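Local coordinates for outer surface protein (Bacillus cereus ATCC 14579, PDB 1X7F) that is of uncharacterised function but is probably a 6-phospho-N-acetylmuramidase, cleaving disaccharides that contain N-acetylmuramic acid 6-phosphate during cell-wall recycling, at residues K311-S323 with V332-E344. Numbering follows the deposited sequence.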
loop_
_atom_site.group_PDB
_atom_site.type_symbol
_atom_site.label_atom_id
_atom_site.label_comp_id
_atom_site.label_asym_id
_atom_site.label_seq_id
_atom_site.Cartn_x
_atom_site.Cartn_y
_atom_site.Cartn_z
ATOM N N LYS A 311 -26.167 -19.090 -3.543
ATOM C CA LYS A 311 -27.277 -19.383 -2.646
ATOM C C LYS A 311 -28.322 -18.266 -2.650
ATOM O O LYS A 311 -29.524 -18.532 -2.592
ATOM C CB LYS A 311 -26.770 -19.595 -1.221
ATOM C CG LYS A 311 -26.247 -20.996 -0.943
ATOM C CD LYS A 311 -26.293 -21.311 0.561
ATOM C CE LYS A 311 -25.173 -20.595 1.315
ATOM N NZ LYS A 311 -23.859 -20.887 0.676
ATOM N N LYS A 312 -27.854 -17.021 -2.721
ATOM C CA LYS A 312 -28.737 -15.861 -2.752
ATOM C C LYS A 312 -29.340 -15.606 -4.125
ATOM O O LYS A 312 -30.384 -14.963 -4.231
ATOM C CB LYS A 312 -28.001 -14.600 -2.288
ATOM C CG LYS A 312 -27.546 -14.636 -0.843
ATOM C CD LYS A 312 -26.522 -13.537 -0.555
ATOM C CE LYS A 312 -27.201 -12.230 -0.214
ATOM N NZ LYS A 312 -28.010 -12.356 1.044
ATOM N N TYR A 313 -28.687 -16.103 -5.172
ATOM C CA TYR A 313 -29.054 -15.729 -6.536
ATOM C C TYR A 313 -29.616 -16.865 -7.387
ATOM O O TYR A 313 -29.933 -16.666 -8.559
ATOM C CB TYR A 313 -27.885 -15.005 -7.229
ATOM C CG TYR A 313 -27.641 -13.625 -6.626
ATOM C CD1 TYR A 313 -26.655 -13.423 -5.653
ATOM C CD2 TYR A 313 -28.426 -12.531 -7.000
ATOM C CE1 TYR A 313 -26.442 -12.158 -5.083
ATOM C CE2 TYR A 313 -28.217 -11.261 -6.445
ATOM C CZ TYR A 313 -27.228 -11.084 -5.487
ATOM O OH TYR A 313 -27.031 -9.838 -4.939
ATOM N N LYS A 314 -29.782 -18.039 -6.781
ATOM C CA LYS A 314 -30.177 -19.237 -7.526
ATOM C C LYS A 314 -31.634 -19.200 -8.003
ATOM O O LYS A 314 -32.003 -19.922 -8.936
ATOM C CB LYS A 314 -29.920 -20.500 -6.701
ATOM C CG LYS A 314 -30.720 -20.592 -5.423
ATOM C CD LYS A 314 -30.636 -21.980 -4.865
ATOM C CE LYS A 314 -31.203 -22.031 -3.473
ATOM N NZ LYS A 314 -31.644 -23.420 -3.143
ATOM N N ASP A 315 -32.440 -18.359 -7.354
ATOM C CA ASP A 315 -33.846 -18.156 -7.706
ATOM C C ASP A 315 -34.017 -17.157 -8.842
ATOM O O ASP A 315 -35.121 -16.992 -9.350
ATOM C CB ASP A 315 -34.628 -17.620 -6.504
ATOM C CG ASP A 315 -34.802 -18.643 -5.399
ATOM O OD1 ASP A 315 -35.059 -19.834 -5.701
ATOM O OD2 ASP A 315 -34.725 -18.314 -4.184
ATOM N N TYR A 316 -32.935 -16.486 -9.219
ATOM C CA TYR A 316 -33.001 -15.353 -10.139
ATOM C C TYR A 316 -32.719 -15.720 -11.600
ATOM O O TYR A 316 -32.187 -16.792 -11.899
ATOM C CB TYR A 316 -32.085 -14.217 -9.657
ATOM C CG TYR A 316 -32.600 -13.539 -8.392
ATOM C CD1 TYR A 316 -32.451 -14.149 -7.135
ATOM C CD2 TYR A 316 -33.256 -12.308 -8.453
ATOM C CE1 TYR A 316 -32.918 -13.546 -5.982
ATOM C CE2 TYR A 316 -33.725 -11.693 -7.302
ATOM C CZ TYR A 316 -33.550 -12.316 -6.066
ATOM O OH TYR A 316 -34.031 -11.732 -4.922
ATOM N N ASP A 317 -33.073 -14.807 -12.498
ATOM C CA ASP A 317 -33.062 -15.063 -13.921
ATOM C C ASP A 317 -31.727 -14.651 -14.491
ATOM O O ASP A 317 -31.344 -13.488 -14.414
ATOM C CB ASP A 317 -34.199 -14.284 -14.595
ATOM C CG ASP A 317 -34.584 -14.842 -15.969
ATOM O OD1 ASP A 317 -35.109 -14.039 -16.787
ATOM O OD2 ASP A 317 -34.432 -16.041 -16.310
ATOM N N PHE A 318 -31.012 -15.622 -15.051
ATOM C CA PHE A 318 -29.739 -15.376 -15.697
ATOM C C PHE A 318 -29.826 -15.953 -17.094
ATOM O O PHE A 318 -29.301 -17.048 -17.353
ATOM C CB PHE A 318 -28.608 -16.026 -14.907
ATOM C CG PHE A 318 -28.348 -15.361 -13.596
ATOM C CD1 PHE A 318 -28.945 -15.837 -12.429
ATOM C CD2 PHE A 318 -27.528 -14.236 -13.524
ATOM C CE1 PHE A 318 -28.718 -15.204 -11.212
ATOM C CE2 PHE A 318 -27.312 -13.594 -12.305
ATOM C CZ PHE A 318 -27.900 -14.086 -11.154
ATOM N N PRO A 319 -30.509 -15.244 -17.998
ATOM C CA PRO A 319 -30.715 -15.768 -19.340
ATOM C C PRO A 319 -29.385 -15.944 -20.057
ATOM O O PRO A 319 -28.440 -15.165 -19.847
ATOM C CB PRO A 319 -31.581 -14.692 -20.017
ATOM C CG PRO A 319 -32.211 -13.937 -18.866
ATOM C CD PRO A 319 -31.123 -13.910 -17.830
ATOM N N VAL A 320 -29.310 -16.995 -20.859
ATOM C CA VAL A 320 -28.160 -17.262 -21.710
ATOM C C VAL A 320 -28.007 -16.122 -22.732
ATOM O O VAL A 320 -28.990 -15.690 -23.333
ATOM C CB VAL A 320 -28.327 -18.644 -22.423
ATOM C CG1 VAL A 320 -27.202 -18.895 -23.380
ATOM C CG2 VAL A 320 -28.379 -19.788 -21.403
ATOM N N ARG A 321 -26.793 -15.599 -22.886
ATOM C CA ARG A 321 -26.481 -14.716 -24.021
ATOM C C ARG A 321 -25.199 -15.146 -24.727
ATOM O O ARG A 321 -24.868 -16.313 -24.704
ATOM C CB ARG A 321 -26.487 -13.232 -23.644
ATOM C CG ARG A 321 -26.051 -12.915 -22.239
ATOM C CD ARG A 321 -26.157 -11.438 -21.864
ATOM N NE ARG A 321 -25.058 -11.114 -20.957
ATOM C CZ ARG A 321 -25.158 -11.035 -19.634
ATOM N NH1 ARG A 321 -26.334 -11.210 -19.038
ATOM N NH2 ARG A 321 -24.071 -10.774 -18.907
ATOM N N GLU A 322 -24.491 -14.232 -25.377
ATOM C CA GLU A 322 -23.328 -14.639 -26.161
ATOM C C GLU A 322 -22.134 -14.850 -25.248
ATOM O O GLU A 322 -21.642 -13.903 -24.639
ATOM C CB GLU A 322 -22.994 -13.631 -27.276
ATOM C CG GLU A 322 -24.140 -13.297 -28.238
ATOM C CD GLU A 322 -24.756 -14.509 -28.932
ATOM O OE1 GLU A 322 -24.033 -15.506 -29.202
ATOM O OE2 GLU A 322 -25.977 -14.461 -29.216
ATOM N N SER A 323 -21.701 -16.104 -25.152
ATOM C CA SER A 323 -20.532 -16.487 -24.386
ATOM C C SER A 323 -19.253 -16.325 -25.204
ATOM O O SER A 323 -19.223 -16.586 -26.413
ATOM C CB SER A 323 -20.674 -17.927 -23.884
ATOM O OG SER A 323 -21.547 -17.993 -22.759
ATOM N N VAL A 332 -17.413 -13.545 -14.457
ATOM C CA VAL A 332 -18.433 -14.343 -15.124
ATOM C C VAL A 332 -19.389 -14.883 -14.066
ATOM O O VAL A 332 -19.051 -14.925 -12.871
ATOM C CB VAL A 332 -17.850 -15.494 -16.046
ATOM C CG1 VAL A 332 -16.852 -14.938 -17.092
ATOM C CG2 VAL A 332 -17.218 -16.627 -15.229
ATOM N N ILE A 333 -20.570 -15.271 -14.522
ATOM C CA ILE A 333 -21.567 -15.862 -13.664
ATOM C C ILE A 333 -22.204 -17.044 -14.380
ATOM O O ILE A 333 -22.413 -17.020 -15.602
ATOM C CB ILE A 333 -22.625 -14.814 -13.227
ATOM C CG1 ILE A 333 -23.405 -15.330 -12.007
ATOM C CG2 ILE A 333 -23.546 -14.429 -14.398
ATOM C CD1 ILE A 333 -24.036 -14.260 -11.167
ATOM N N GLY A 334 -22.477 -18.087 -13.605
ATOM C CA GLY A 334 -23.247 -19.221 -14.072
ATOM C C GLY A 334 -24.665 -18.776 -14.366
ATOM O O GLY A 334 -25.312 -18.136 -13.544
ATOM N N ASN A 335 -25.124 -19.108 -15.566
ATOM C CA ASN A 335 -26.432 -18.708 -16.050
ATOM C C ASN A 335 -27.477 -19.819 -15.876
ATOM O O ASN A 335 -27.167 -20.858 -15.289
ATOM C CB ASN A 335 -26.316 -18.183 -17.494
ATOM C CG ASN A 335 -25.901 -19.255 -18.510
ATOM O OD1 ASN A 335 -25.141 -18.968 -19.433
ATOM N ND2 ASN A 335 -26.424 -20.463 -18.374
ATOM N N ASN A 336 -28.689 -19.612 -16.392
ATOM C CA ASN A 336 -29.803 -20.568 -16.258
ATOM C C ASN A 336 -29.494 -22.013 -16.658
ATOM O O ASN A 336 -30.150 -22.952 -16.193
ATOM C CB ASN A 336 -31.028 -20.090 -17.047
ATOM C CG ASN A 336 -31.625 -18.803 -16.494
ATOM O OD1 ASN A 336 -31.316 -18.371 -15.375
ATOM N ND2 ASN A 336 -32.485 -18.179 -17.284
ATOM N N SER A 337 -28.499 -22.196 -17.517
ATOM C CA SER A 337 -28.218 -23.519 -18.038
ATOM C C SER A 337 -27.074 -24.208 -17.264
ATOM O O SER A 337 -26.633 -25.285 -17.650
ATOM C CB SER A 337 -27.944 -23.443 -19.540
ATOM O OG SER A 337 -26.642 -22.935 -19.777
ATOM N N PHE A 338 -26.620 -23.596 -16.164
ATOM C CA PHE A 338 -25.534 -24.167 -15.360
ATOM C C PHE A 338 -26.019 -24.974 -14.129
ATOM O O PHE A 338 -25.221 -25.280 -13.239
ATOM C CB PHE A 338 -24.506 -23.095 -14.957
ATOM C CG PHE A 338 -23.050 -23.562 -15.054
ATOM C CD1 PHE A 338 -22.731 -24.912 -15.178
ATOM C CD2 PHE A 338 -22.004 -22.641 -14.978
ATOM C CE1 PHE A 338 -21.400 -25.339 -15.258
ATOM C CE2 PHE A 338 -20.670 -23.053 -15.066
ATOM C CZ PHE A 338 -20.373 -24.415 -15.215
ATOM N N GLY A 339 -27.307 -25.329 -14.100
ATOM C CA GLY A 339 -27.905 -26.129 -13.013
ATOM C C GLY A 339 -27.481 -25.727 -11.608
ATOM O O GLY A 339 -27.726 -24.611 -11.174
ATOM N N LYS A 340 -26.821 -26.648 -10.911
ATOM C CA LYS A 340 -26.206 -26.424 -9.586
ATOM C C LYS A 340 -25.331 -25.149 -9.500
ATOM O O LYS A 340 -25.161 -24.571 -8.421
ATOM C CB LYS A 340 -25.352 -27.672 -9.260
ATOM C CG LYS A 340 -24.653 -27.719 -7.910
ATOM C CD LYS A 340 -25.496 -28.444 -6.863
ATOM C CE LYS A 340 -24.847 -28.356 -5.474
ATOM N NZ LYS A 340 -23.352 -28.482 -5.517
ATOM N N TYR A 341 -24.776 -24.711 -10.627
ATOM C CA TYR A 341 -23.797 -23.620 -10.628
ATOM C C TYR A 341 -24.342 -22.292 -11.135
ATOM O O TYR A 341 -23.614 -21.317 -11.217
ATOM C CB TYR A 341 -22.500 -24.044 -11.373
ATOM C CG TYR A 341 -21.962 -25.303 -10.762
ATOM C CD1 TYR A 341 -22.077 -26.523 -11.425
ATOM C CD2 TYR A 341 -21.434 -25.295 -9.465
ATOM C CE1 TYR A 341 -21.643 -27.683 -10.840
ATOM C CE2 TYR A 341 -20.999 -26.463 -8.864
ATOM C CZ TYR A 341 -21.097 -27.652 -9.568
ATOM O OH TYR A 341 -20.682 -28.813 -8.998
ATOM N N LYS A 342 -25.624 -22.261 -11.477
ATOM C CA LYS A 342 -26.304 -21.010 -11.774
ATOM C C LYS A 342 -26.135 -20.020 -10.598
ATOM O O LYS A 342 -26.383 -20.364 -9.431
ATOM C CB LYS A 342 -27.786 -21.258 -12.024
ATOM C CG LYS A 342 -28.615 -19.962 -12.176
ATOM C CD LYS A 342 -30.065 -20.290 -12.439
ATOM C CE LYS A 342 -30.946 -19.186 -11.970
ATOM N NZ LYS A 342 -32.381 -19.594 -11.922
ATOM N N GLY A 343 -25.690 -18.806 -10.928
ATOM C CA GLY A 343 -25.515 -17.753 -9.947
ATOM C C GLY A 343 -24.143 -17.815 -9.298
ATOM O O GLY A 343 -23.851 -16.988 -8.446
ATOM N N GLU A 344 -23.308 -18.792 -9.682
ATOM C CA GLU A 344 -21.939 -18.841 -9.168
ATOM C C GLU A 344 -21.144 -17.788 -9.911
ATOM O O GLU A 344 -21.043 -17.830 -11.140
ATOM C CB GLU A 344 -21.272 -20.238 -9.295
ATOM C CG GLU A 344 -19.811 -20.272 -8.827
ATOM C CD GLU A 344 -19.184 -21.670 -8.812
ATOM O OE1 GLU A 344 -19.675 -22.562 -8.101
ATOM O OE2 GLU A 344 -18.162 -21.880 -9.491
HETATM O O HOH W 1 -34.731 -18.859 -14.354
#
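The Phe318 ring is met at its edge, near the ring plane, by Lys342 CE, 3.9 Å from CD1, and a second in-plane neighbour at the rim is the Tyr313 carbonyl O. Ile333 approaches obliquely, its CD1 3.5 Å from Phe318 CE2, with the two side chains crossing at about a right angle; Gly334 O and Gly343 CA also come in at a slant. Val283 and Glu284 of helix 282-289 touch the same ring, which thus meets both that helix and the end of strand 330-334. The other flat pair is polar: the Asn336 amide and the Asp317 carboxylate lie 20° from coplanar, and ND2 reaches the anti side of OD2 at 3.1 Å, well tilted out of the carboxylate plane. With CG beside its own backbone N (chi1 -66°), Asn336 turns OD1 onto Phe318 N, 2.8 Å away. Its backbone N returns a 2.8 Å bond to Phe318 O, so main chain and side chain together grip one residue of the opposite loop. These bonds fasten the loop after helix 309-313 to the ten-residue connection between the antiparallel strands 330-334 and 345-348 of the mixed sheet in the C-terminal domain. Lys342, extended beyond CG, lays its aliphatic part past the phenyl edge and donates from NZ to Lys314 O at 3.0 Å, the nitrogen standing above the carbonyl plane. Gly343, at phi 87° in the type II turn from Tyr341 to Glu344, brings its CA within 5.3 Å of Tyr313 CA. Farther along, Val320 CG2 rests 3.9 Å from Ser337 OG.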